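Thiosulfate reductase (Thermus thermophilus, PDB 2VPZ) probably reduces sulfur compounds such as thiosulfate or polysulfide at a molybdenum centre held with two molybdopterin guanine dinucleotides, in a protein that also carries a [4Fe-4S] cluster. Local coordinates at residues L262-V267 / E314-M319; K407-A412 / L420-I425; F699-K702 / L708-G711. All blocks are in the same frame, centred on the assembly; numbering follows the deposited sequence.

In the fold
Contact 1 is a core contact: it joins helices 257-270 and 309-320 through wholly buried apolar side chains. Contacts 2 and 3 are only partly buried; contact 2 joins a loop to the short helix region 423-426 and contact 3 two parts of one loop region, so they use water, charge and backbone groups as well. In 407-412 with 420-425 a lysine and a glutamate meet, bridged also by two waters, whereas in 699-702 with 708-711 histidine rings, a methyl group and a backbone bond do the work. The centres of contacts 1 and 2 are about 39 Å apart; contact 3 belongs to the dinucleotide-binding domain. No helix or strand is common to any two.

Contact 1: residues L262-V267 / E314-M319; sequences LAWIHV and EVAREM
With its CG anti to the carbonyl carbon (chi1 -82°), Trp264 directs its indole toward the helix that carries Val315 and Ala316, while Val315 keeps CG1 anti to its backbone N (chi1 174°) and turns that methyl to the six-membered ring. The tightest meeting follows directly: Trp264 CZ2 lies 3.3 Å from Val315 CG1, a snug fit in which the methyl reaches the benzo side of the indole at a slant. At the pyrrole side, Trp264 CD1 rests 3.8 Å from Ala316 CB. The same alanine methyl also receives Val267 CG1 at 4.0 Å, and is thus held between an aromatic carbon and a branched aliphatic one.

Alanine suits this place because the backbones come closest here, Trp264 CA and Ala316 CA being 5.7 Å apart. The two segment axes approach to 9.4 Å and cross at -55°, with both chains running broadly the same way. A turn beyond Val315, Met319 sends its sulfur to the indole, SD standing 5.0 Å from the centroid of the Trp264 six-membered ring in an oblique Met-aromatic contact. A polarisable thioether suits a place beside an aromatic ring.

These helices belong to an alpha/beta region around the parallel sheet of strands 248-250, 231-235, 202-206 and 326-327. Trp264 and Met319 both touch Val204 of strand 202-206, and Val315 and Met319 reach Tyr202, so the interface closes against the sheet. The indole N-H, the one polar group of that ring, makes a weak hydrogen bond to Ile312 O. No hydrogen bond or charge pair joins the two segments, and their hold on each other therefore rests on shape, dispersion and the exclusion of water.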
loop_
_atom_site.group_PDB
_atom_site.type_symbol
_atom_site.label_atom_id
_atom_site.label_comp_id
_atom_site.label_asym_id
_atom_site.label_seq_id
_atom_site.Cartn_x
_atom_site.Cartn_y
_atom_site.Cartn_z
ATOM N N LEU A 262 29.438 -25.826 15.275
ATOM C CA LEU A 262 30.345 -26.915 14.835
ATOM C C LEU A 262 30.066 -27.391 13.378
ATOM O O LEU A 262 31.006 -27.650 12.613
ATOM C CB LEU A 262 30.293 -28.137 15.790
ATOM C CG LEU A 262 30.792 -27.941 17.231
ATOM C CD1 LEU A 262 30.504 -29.189 18.066
ATOM C CD2 LEU A 262 32.295 -27.614 17.248
ATOM N N ALA A 263 28.788 -27.503 13.008
ATOM C CA ALA A 263 28.372 -27.925 11.653
ATOM C C ALA A 263 28.661 -26.852 10.575
ATOM O O ALA A 263 28.764 -27.165 9.386
ATOM C CB ALA A 263 26.862 -28.342 11.619
ATOM N N TRP A 264 28.765 -25.592 10.977
ATOM C CA TRP A 264 29.124 -24.528 10.044
ATOM C C TRP A 264 30.659 -24.577 9.883
ATOM O O TRP A 264 31.184 -24.357 8.787
ATOM C CB TRP A 264 28.680 -23.138 10.526
ATOM C CG TRP A 264 27.226 -22.780 10.251
ATOM C CD1 TRP A 264 26.365 -23.399 9.374
ATOM C CD2 TRP A 264 26.472 -21.714 10.854
ATOM N NE1 TRP A 264 25.134 -22.786 9.408
ATOM C CE2 TRP A 264 25.170 -21.751 10.302
ATOM C CE3 TRP A 264 26.775 -20.731 11.808
ATOM C CZ2 TRP A 264 24.160 -20.833 10.678
ATOM C CZ3 TRP A 264 25.781 -19.814 12.187
ATOM C CH2 TRP A 264 24.486 -19.877 11.618
ATOM N N ILE A 265 31.372 -24.850 10.975
ATOM C CA ILE A 265 32.846 -24.970 10.969
ATOM C C ILE A 265 33.156 -26.120 9.976
ATOM O O ILE A 265 34.009 -25.995 9.094
ATOM C CB ILE A 265 33.445 -25.302 12.428
ATOM C CG1 ILE A 265 33.647 -24.017 13.256
ATOM C CG2 ILE A 265 34.771 -26.080 12.283
ATOM C CD1 ILE A 265 33.758 -24.259 14.794
ATOM N N HIS A 266 32.434 -27.227 10.123
ATOM C CA HIS A 266 32.550 -28.380 9.221
ATOM C C HIS A 266 32.298 -28.004 7.735
ATOM O O HIS A 266 33.058 -28.419 6.860
ATOM C CB HIS A 266 31.564 -29.526 9.607
ATOM C CG HIS A 266 31.506 -30.680 8.665
ATOM N ND1 HIS A 266 31.814 -31.962 9.046
ATOM C CD2 HIS A 266 31.166 -30.752 7.379
ATOM C CE1 HIS A 266 31.681 -32.777 8.023
ATOM N NE2 HIS A 266 31.285 -32.058 6.994
ATOM N N VAL A 267 31.243 -27.241 7.430
ATOM C CA VAL A 267 30.970 -26.885 6.029
ATOM C C VAL A 267 32.051 -25.974 5.380
ATOM O O VAL A 267 32.402 -26.171 4.226
ATOM C CB VAL A 267 29.522 -26.260 5.803
ATOM C CG1 VAL A 267 29.331 -25.863 4.319
ATOM C CG2 VAL A 267 28.432 -27.274 6.220
ATOM N N GLU A 314 23.232 -23.731 3.353
ATOM C CA GLU A 314 23.001 -22.448 2.672
ATOM C C GLU A 314 23.559 -21.270 3.494
ATOM O O GLU A 314 24.241 -20.398 2.943
ATOM C CB GLU A 314 21.502 -22.231 2.400
ATOM C CG GLU A 314 20.991 -22.660 1.016
ATOM C CD GLU A 314 19.445 -22.751 0.896
ATOM O OE1 GLU A 314 18.721 -21.865 1.423
ATOM O OE2 GLU A 314 18.972 -23.716 0.248
ATOM N N VAL A 315 23.283 -21.219 4.794
ATOM C CA VAL A 315 23.824 -20.129 5.601
ATOM C C VAL A 315 25.370 -20.102 5.602
ATOM O O VAL A 315 25.942 -19.028 5.457
ATOM C CB VAL A 315 23.242 -20.129 7.068
ATOM C CG1 VAL A 315 23.942 -19.046 7.947
ATOM C CG2 VAL A 315 21.741 -19.862 7.004
ATOM N N ALA A 316 26.065 -21.232 5.722
ATOM C CA ALA A 316 27.537 -21.191 5.678
ATOM C C ALA A 316 28.101 -20.792 4.294
ATOM O O ALA A 316 29.134 -20.119 4.218
ATOM C CB ALA A 316 28.153 -22.540 6.109
ATOM N N ARG A 317 27.431 -21.195 3.213
ATOM C CA ARG A 317 27.854 -20.863 1.840
ATOM C C ARG A 317 27.745 -19.372 1.565
ATOM O O ARG A 317 28.683 -18.753 1.045
ATOM C CB ARG A 317 27.043 -21.619 0.796
ATOM C CG ARG A 317 27.460 -23.058 0.623
ATOM C CD ARG A 317 26.341 -23.854 -0.030
ATOM N NE ARG A 317 26.569 -25.294 -0.095
ATOM C CZ ARG A 317 25.702 -26.184 -0.564
ATOM N NH1 ARG A 317 24.521 -25.790 -1.022
ATOM N NH2 ARG A 317 26.018 -27.476 -0.585
ATOM N N GLU A 318 26.589 -18.821 1.911
ATOM C CA GLU A 318 26.283 -17.399 1.774
ATOM C C GLU A 318 27.276 -16.543 2.558
ATOM O O GLU A 318 27.639 -15.447 2.113
ATOM C CB GLU A 318 24.870 -17.077 2.295
ATOM C CG GLU A 318 23.769 -17.991 1.780
ATOM C CD GLU A 318 22.347 -17.467 2.001
ATOM O OE1 GLU A 318 22.106 -16.763 3.014
ATOM O OE2 GLU A 318 21.476 -17.785 1.157
ATOM N N MET A 319 27.706 -17.011 3.729
ATOM C CA MET A 319 28.640 -16.202 4.502
ATOM C C MET A 319 30.044 -16.312 3.858
ATOM O O MET A 319 30.715 -15.284 3.698
ATOM C CB MET A 319 28.516 -16.451 6.056
ATOM C CG MET A 319 29.265 -17.579 6.783
ATOM S SD MET A 319 28.445 -17.992 8.386
ATOM C CE MET A 319 28.429 -16.387 9.165
#

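Contact 2: residues K407-A412 / L420-I425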
loop_
_atom_site.group_PDB
_atom_site.type_symbol
_atom_site.label_atom_id
_atom_site.label_comp_id
_atom_site.label_asym_id
_atom_site.label_seq_id
_atom_site.Cartn_x
_atom_site.Cartn_y
_atom_site.Cartn_z
ATOM N N LYS A 407 38.971 -19.515 44.396
ATOM C CA LYS A 407 40.196 -19.979 43.747
ATOM C C LYS A 407 40.234 -21.411 43.150
ATOM O O LYS A 407 40.853 -21.643 42.116
ATOM C CB LYS A 407 41.399 -19.741 44.682
ATOM C CG LYS A 407 42.655 -20.593 44.458
ATOM C CD LYS A 407 43.464 -20.129 43.243
ATOM C CE LYS A 407 44.690 -21.018 42.959
ATOM N NZ LYS A 407 45.850 -20.746 43.882
ATOM N N GLY A 408 39.576 -22.397 43.734
ATOM C CA GLY A 408 39.665 -23.671 43.073
ATOM C C GLY A 408 38.426 -24.124 42.337
ATOM O O GLY A 408 38.378 -25.227 41.773
ATOM N N LYS A 409 37.412 -23.271 42.234
ATOM C CA LYS A 409 36.152 -23.710 41.643
ATOM C C LYS A 409 35.949 -23.902 40.123
ATOM O O LYS A 409 35.122 -24.710 39.687
ATOM C CB LYS A 409 35.005 -22.885 42.272
ATOM C CG LYS A 409 34.763 -23.195 43.769
ATOM C CD LYS A 409 33.953 -22.104 44.479
ATOM C CE LYS A 409 34.460 -21.812 45.911
ATOM N NZ LYS A 409 33.786 -20.627 46.563
ATOM N N PHE A 410 36.735 -23.178 39.335
ATOM C CA PHE A 410 36.711 -23.234 37.867
ATOM C C PHE A 410 38.158 -22.976 37.366
ATOM O O PHE A 410 39.010 -22.582 38.167
ATOM C CB PHE A 410 35.703 -22.213 37.316
ATOM C CG PHE A 410 35.754 -20.855 37.984
ATOM C CD1 PHE A 410 36.586 -19.851 37.489
ATOM C CD2 PHE A 410 34.975 -20.584 39.114
ATOM C CE1 PHE A 410 36.644 -18.581 38.106
ATOM C CE2 PHE A 410 35.017 -19.317 39.752
ATOM C CZ PHE A 410 35.854 -18.315 39.245
ATOM N N PHE A 411 38.438 -23.168 36.072
ATOM C CA PHE A 411 39.792 -22.991 35.498
ATOM C C PHE A 411 40.353 -21.568 35.418
ATOM O O PHE A 411 41.468 -21.289 35.890
ATOM C CB PHE A 411 39.894 -23.635 34.104
ATOM C CG PHE A 411 41.282 -23.551 33.470
ATOM C CD1 PHE A 411 42.191 -24.592 33.616
ATOM C CD2 PHE A 411 41.671 -22.416 32.737
ATOM C CE1 PHE A 411 43.480 -24.531 33.047
ATOM C CE2 PHE A 411 42.968 -22.334 32.154
ATOM C CZ PHE A 411 43.872 -23.401 32.316
ATOM N N ALA A 412 39.591 -20.686 34.779
ATOM C CA ALA A 412 39.936 -19.266 34.606
ATOM C C ALA A 412 40.234 -18.540 35.934
ATOM O O ALA A 412 39.854 -19.009 37.017
ATOM C CB ALA A 412 38.842 -18.523 33.791
ATOM N N LEU A 420 31.741 -16.314 45.921
ATOM C CA LEU A 420 32.245 -15.769 47.207
ATOM C C LEU A 420 31.142 -15.548 48.254
ATOM O O LEU A 420 31.399 -14.928 49.301
ATOM C CB LEU A 420 32.940 -14.394 47.042
ATOM C CG LEU A 420 33.828 -14.133 45.831
ATOM C CD1 LEU A 420 33.874 -12.635 45.534
ATOM C CD2 LEU A 420 35.236 -14.711 46.047
ATOM N N ILE A 421 29.929 -16.007 47.962
ATOM C CA ILE A 421 28.763 -15.840 48.866
ATOM C C ILE A 421 28.604 -16.999 49.831
ATOM O O ILE A 421 27.967 -16.887 50.873
ATOM C CB ILE A 421 27.375 -15.770 48.136
ATOM C CG1 ILE A 421 27.344 -14.674 47.092
ATOM C CG2 ILE A 421 26.245 -15.568 49.196
ATOM C CD1 ILE A 421 26.182 -13.675 47.247
ATOM N N GLU A 422 29.130 -18.137 49.410
ATOM C CA GLU A 422 29.072 -19.385 50.152
ATOM C C GLU A 422 29.997 -19.228 51.386
ATOM O O GLU A 422 29.589 -19.587 52.522
ATOM C CB GLU A 422 29.485 -20.544 49.240
ATOM C CG GLU A 422 29.318 -21.960 49.767
ATOM C CD GLU A 422 30.155 -22.967 48.969
ATOM O OE1 GLU A 422 31.190 -22.544 48.402
ATOM O OE2 GLU A 422 29.790 -24.173 48.921
ATOM N N PRO A 423 31.244 -18.720 51.203
ATOM C CA PRO A 423 32.202 -18.496 52.285
ATOM C C PRO A 423 31.616 -17.723 53.513
ATOM O O PRO A 423 32.120 -17.852 54.636
ATOM C CB PRO A 423 33.319 -17.700 51.601
ATOM C CG PRO A 423 33.352 -18.257 50.188
ATOM C CD PRO A 423 31.909 -18.708 49.888
ATOM N N MET A 424 30.570 -16.920 53.294
ATOM C CA MET A 424 29.876 -16.107 54.323
ATOM C C MET A 424 28.845 -16.887 55.166
ATOM O O MET A 424 28.431 -16.431 56.242
ATOM C CB MET A 424 29.132 -14.892 53.719
ATOM C CG MET A 424 29.915 -13.964 52.798
ATOM S SD MET A 424 28.849 -12.908 51.732
ATOM C CE MET A 424 29.858 -11.392 51.593
ATOM N N ILE A 425 28.398 -18.025 54.651
ATOM C CA ILE A 425 27.407 -18.891 55.300
ATOM C C ILE A 425 28.081 -20.032 56.110
ATOM O O ILE A 425 27.817 -20.175 57.301
ATOM C CB ILE A 425 26.377 -19.512 54.252
ATOM C CG1 ILE A 425 25.632 -18.421 53.478
ATOM C CG2 ILE A 425 25.355 -20.406 54.984
ATOM C CD1 ILE A 425 25.137 -18.860 52.072
HETATM O O HOH W 1 30.593 -21.330 46.157
HETATM O O HOH W 2 33.473 -21.913 49.704
#
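Lys409 gives up the most surface here, reaching out to Glu422 with its ammonium group, while Pro423 lies beside the end of the chain. The lysine starts with CG anti to its carbonyl carbon (chi1 -68°) and runs nearly extended except for a bend at chi3 that carries NZ toward Glu422. Glu422 comes to meet it with a chain extended beyond CG. The two side chains approach at a slant, and Lys409 NZ stops 3.7 Å from Glu422 OE1, a long salt bridge rather than a close ion pair.

Two waters bridge the pair as well. The first lies 2.6 Å from Glu422 OE1, to which it probably donates, and accepts a weak bond from Lys409 NZ. The second donates to Glu422 OE1 at 2.7 Å and lies 3.4 Å from Lys409 NZ, again a weak bond. One carboxylate oxygen is therefore approached by two waters while also facing the ammonium charge, which probably favours its ionised form. The long direct salt bridge, supplemented by two water bridges that are weak on the lysine side, joins the loop to the weakly bonded helix region 423-426, where Ile425 N bonds to Glu422 O at 2.9 Å.

Pro423 contributes its CD, 4.3 Å from Lys409 NZ, an apolar neighbour beside the charge. Lysine suits its place because a long, flexible chain can reach the carboxylate and still offer NZ several partners, with weak bonds to the backbone oxygens of Glu419 and Ala405. In 420-425, Leu420 and Met424 turn to strand 141-144, and Ile421 and Ile425 pack on helix 449-457.

Contact 3: residues F699-K702 / L708-G711; sequences FGHK and LAHG
His701 presents one face of its imidazole to Ala709, whose CB lies over that face toward the rim, 4.0 Å from His701 CD2. This is a CH-pi contact, with Ala709 CB 23° off the ring normal; a methyl suits the spot because it can sit close to a flat ring. At the ring's edge, in its plane, a water joins the backbones, accepting from His701 N at 3.1 Å and donating to Ala709 O at 2.6 Å.

His710 offers an edge instead. Its CG lies anti to the backbone N (chi1 -175°), which sends the ring alongside the backbone of Lys702, ND1 coming 3.8 Å from Lys702 CA and also forming a weak hydrogen bond with Ala703 N. A leucine in its place has no ring nitrogen, so Ala703 N would probably lose its weak partner and the flat edge beside Lys702 CA would be lost.

The backbones are joined directly where Gly711 N donates to His701 O at 3.3 Å, nearly straight at 169°. Gly711 and Gly700 both have positive phi, a backbone shape that glycine adopts readily. Lys702 folds back so that NZ bonds to Gly700 O at 2.9 Å, in the carbonyl plane, and it also pairs with Glu677 and lies against Tyr718 in a cation-pi contact.

Both segments belong to the loop region that follows strand 692-696 and precedes strand 724-725 in the dinucleotide-binding domain. Phe699 and Leu708 turn to helix 638-641, Leu708 packs on helix 752-756 as well, and Lys702 ties the loop to strand 676-683 through Glu677.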
loop_
_atom_site.group_PDB
_atom_site.type_symbol
_atom_site.label_atom_id
_atom_site.label_comp_id
_atom_site.label_asym_id
_atom_site.label_seq_id
_atom_site.Cartn_x
_atom_site.Cartn_y
_atom_site.Cartn_z
ATOM N N PHE A 699 11.740 -6.651 37.022
ATOM C CA PHE A 699 10.457 -6.266 37.641
ATOM C C PHE A 699 10.257 -7.158 38.885
ATOM O O PHE A 699 11.172 -7.916 39.241
ATOM C CB PHE A 699 9.263 -6.390 36.675
ATOM C CG PHE A 699 9.164 -5.263 35.647
ATOM C CD1 PHE A 699 9.901 -5.318 34.463
ATOM C CD2 PHE A 699 8.337 -4.152 35.872
ATOM C CE1 PHE A 699 9.823 -4.281 33.512
ATOM C CE2 PHE A 699 8.234 -3.108 34.948
ATOM C CZ PHE A 699 8.983 -3.168 33.758
ATOM N N GLY A 700 9.111 -7.066 39.557
ATOM C CA GLY A 700 8.884 -7.862 40.759
ATOM C C GLY A 700 9.543 -7.364 42.032
ATOM O O GLY A 700 9.877 -8.166 42.912
ATOM N N HIS A 701 9.755 -6.060 42.165
ATOM C CA HIS A 701 10.380 -5.510 43.385
ATOM C C HIS A 701 9.492 -5.692 44.637
ATOM O O HIS A 701 8.259 -5.559 44.534
ATOM C CB HIS A 701 10.655 -3.947 43.262
ATOM C CG HIS A 701 11.647 -3.521 42.244
ATOM N ND1 HIS A 701 12.912 -3.120 42.556
ATOM C CD2 HIS A 701 11.551 -3.418 40.916
ATOM C CE1 HIS A 701 13.563 -2.798 41.458
ATOM N NE2 HIS A 701 12.751 -2.973 40.439
ATOM N N LYS A 702 10.102 -6.051 45.771
ATOM C CA LYS A 702 9.384 -6.055 47.052
ATOM C C LYS A 702 10.216 -4.963 47.789
ATOM O O LYS A 702 11.184 -5.249 48.490
ATOM C CB LYS A 702 9.452 -7.368 47.844
ATOM C CG LYS A 702 10.182 -8.514 47.170
ATOM C CD LYS A 702 9.249 -9.432 46.379
ATOM C CE LYS A 702 10.028 -10.484 45.566
ATOM N NZ LYS A 702 9.421 -10.725 44.203
ATOM N N LEU A 708 6.578 3.688 43.238
ATOM C CA LEU A 708 6.023 3.215 41.947
ATOM C C LEU A 708 6.642 1.961 41.317
ATOM O O LEU A 708 6.254 1.610 40.208
ATOM C CB LEU A 708 5.896 4.319 40.844
ATOM C CG LEU A 708 6.731 5.579 40.863
ATOM C CD1 LEU A 708 6.546 6.392 39.552
ATOM C CD2 LEU A 708 6.344 6.426 42.099
ATOM N N ALA A 709 7.608 1.304 41.947
ATOM C CA ALA A 709 8.181 0.066 41.396
ATOM C C ALA A 709 7.687 -1.146 42.205
ATOM O O ALA A 709 7.665 -2.294 41.713
ATOM C CB ALA A 709 9.747 0.097 41.374
ATOM N N HIS A 710 7.263 -0.843 43.433
ATOM C CA HIS A 710 6.713 -1.825 44.399
ATOM C C HIS A 710 5.415 -2.534 43.994
ATOM O O HIS A 710 4.372 -1.900 43.815
ATOM C CB HIS A 710 6.441 -1.260 45.831
ATOM C CG HIS A 710 5.997 -2.270 46.825
ATOM N ND1 HIS A 710 6.821 -3.251 47.279
ATOM C CD2 HIS A 710 4.803 -2.513 47.376
ATOM C CE1 HIS A 710 6.163 -4.069 48.070
ATOM N NE2 HIS A 710 4.922 -3.637 48.150
ATOM N N GLY A 711 5.522 -3.867 43.866
ATOM C CA GLY A 711 4.437 -4.776 43.508
ATOM C C GLY A 711 4.070 -5.028 42.046
ATOM O O GLY A 711 3.029 -5.643 41.741
HETATM O O HOH W 3 8.618 -4.043 40.067
#